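Local structure of dihydropteroate synthase (Mycobacterium smegmatis, 6OMZ) at residues I62-E67 / P87-L92. The protein probably catalyses the condensation of para-aminobenzoate with 6-hydroxymethyl-7,8-dihydropterin diphosphate to give 7,8-dihydropteroate, the precursor of folates. The protein carries 1 engineered substitution. Numbering follows the deposited sequence.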
# COMPACT_ATOMS: atom_id res chain seq x y z
N ILE A 62 -3.32 -9.39 -3.34
CA ILE A 62 -4.43 -8.47 -3.58
C ILE A 62 -4.70 -7.72 -2.28
O ILE A 62 -4.99 -8.34 -1.26
CB ILE A 62 -5.69 -9.19 -4.07
CG1 ILE A 62 -5.43 -9.91 -5.40
CG2 ILE A 62 -6.82 -8.19 -4.21
CD1 ILE A 62 -4.93 -8.98 -6.52
N ASP A 63 -4.59 -6.39 -2.33
CA ASP A 63 -4.81 -5.52 -1.19
C ASP A 63 -6.26 -5.02 -1.25
O ASP A 63 -6.59 -4.19 -2.11
CB ASP A 63 -3.81 -4.36 -1.21
CG ASP A 63 -3.91 -3.45 0.02
OD1 ASP A 63 -3.93 -3.97 1.16
OD2 ASP A 63 -3.95 -2.22 -0.15
N VAL A 64 -7.11 -5.51 -0.36
CA VAL A 64 -8.54 -5.19 -0.38
C VAL A 64 -8.80 -4.09 0.65
O VAL A 64 -8.36 -4.19 1.80
CB VAL A 64 -9.39 -6.44 -0.10
CG1 VAL A 64 -10.88 -6.08 -0.00
CG2 VAL A 64 -9.15 -7.50 -1.20
N GLY A 65 -9.51 -3.03 0.23
CA GLY A 65 -9.85 -1.94 1.13
C GLY A 65 -11.30 -1.51 0.98
O GLY A 65 -11.92 -1.70 -0.07
N GLY A 66 -11.85 -0.95 2.06
CA GLY A 66 -13.23 -0.50 2.03
C GLY A 66 -13.38 0.99 2.25
O GLY A 66 -14.48 1.54 2.12
N GLU A 67 -12.29 1.64 2.60
CA GLU A 67 -12.31 3.03 3.00
C GLU A 67 -11.32 3.82 2.15
O GLU A 67 -10.46 3.26 1.46
CB GLU A 67 -11.97 3.17 4.49
CG GLU A 67 -12.81 4.18 5.21
CD GLU A 67 -12.73 4.00 6.71
OE1 GLU A 67 -11.60 3.93 7.24
OE2 GLU A 67 -13.80 3.91 7.35
N PRO A 87 -17.05 -9.97 2.25
CA PRO A 87 -17.51 -10.87 1.16
C PRO A 87 -16.50 -10.99 0.03
O PRO A 87 -16.37 -12.06 -0.57
CB PRO A 87 -18.81 -10.21 0.67
CG PRO A 87 -19.25 -9.31 1.80
CD PRO A 87 -17.98 -8.84 2.43
N VAL A 88 -15.82 -9.90 -0.28
CA VAL A 88 -14.81 -9.91 -1.33
C VAL A 88 -13.63 -10.76 -0.91
O VAL A 88 -13.13 -11.59 -1.69
CB VAL A 88 -14.38 -8.46 -1.66
CG1 VAL A 88 -13.21 -8.45 -2.65
CG2 VAL A 88 -15.57 -7.66 -2.19
N ILE A 89 -13.17 -10.58 0.32
CA ILE A 89 -12.04 -11.35 0.82
C ILE A 89 -12.38 -12.83 0.87
O ILE A 89 -11.55 -13.68 0.53
CB ILE A 89 -11.61 -10.81 2.20
CG1 ILE A 89 -11.08 -9.37 2.06
CG2 ILE A 89 -10.54 -11.71 2.83
CD1 ILE A 89 -10.90 -8.65 3.41
N ARG A 90 -13.60 -13.17 1.31
CA ARG A 90 -13.98 -14.57 1.39
C ARG A 90 -13.92 -15.25 0.03
O ARG A 90 -13.41 -16.37 -0.10
CB ARG A 90 -15.38 -14.72 1.99
CG ARG A 90 -15.41 -14.79 3.52
CD ARG A 90 -16.79 -15.23 4.04
NE ARG A 90 -17.81 -14.21 3.77
CZ ARG A 90 -18.08 -13.19 4.59
NH1 ARG A 90 -17.42 -13.05 5.73
NH2 ARG A 90 -19.03 -12.32 4.26
N GLU A 91 -14.43 -14.59 -1.02
CA GLU A 91 -14.45 -15.24 -2.33
C GLU A 91 -13.05 -15.33 -2.94
O GLU A 91 -12.72 -16.34 -3.58
CB GLU A 91 -15.41 -14.50 -3.25
CG GLU A 91 -16.82 -14.43 -2.69
CD GLU A 91 -17.85 -13.95 -3.69
OE1 GLU A 91 -17.67 -14.19 -4.90
OE2 GLU A 91 -18.85 -13.33 -3.25
N LEU A 92 -12.21 -14.31 -2.74
CA LEU A 92 -10.86 -14.37 -3.29
C LEU A 92 -10.00 -15.38 -2.54
O LEU A 92 -9.18 -16.08 -3.14
CB LEU A 92 -10.22 -12.98 -3.27
CG LEU A 92 -10.85 -11.91 -4.18
CD1 LEU A 92 -10.18 -10.56 -3.96
CD2 LEU A 92 -10.76 -12.32 -5.66
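V64 meets V88, I89 and L92 through aliphatic carbon alone, and no flat side-chain group enters the contact; the carboxylate of D63 lies on the other side of the strand, where OD1 is hydrogen-bonded to OG of S100 and OD2 forms a salt bridge with R269. On the outer face, V64 forks over the helix. With CG1 anti to the backbone N (chi1 176°), CG1 of V64 lies 3.9 Å from CG1 of I89 and 4.3 Å from CG1 of V88, while CG2 of V64 is 4.2 Å from CD1 of L92. The extended leucine (chi2 175°) also brings CD1 of L92 to 4.1 Å from CG2 of I62, two residues back along the strand and on the same side, the side chains crossing nearly at a right angle. This is the beta-alpha packing of a TIM barrel: helix 78-93 returns outside the sheet between strands 61-65 and 98-102, and the axes of 62-65 and 87-92 approach to 9.5 Å, their N-to-C directions 157° apart, close to antiparallel. Beta-branched V64 and I62 present methyls close to the strand backbone; longer L92 spans the gap from the helix. Short V88 meets one V64 methyl, whereas I89 reaches V64 with its CG1 methylene, the two crossing obliquely. I89 and L92 also lean on I99 of the next strand. Inside the barrel, D63 is a second-shell partner of R269, a residue of the pocket that holds pterin-6-yl-methyl-monophosphate.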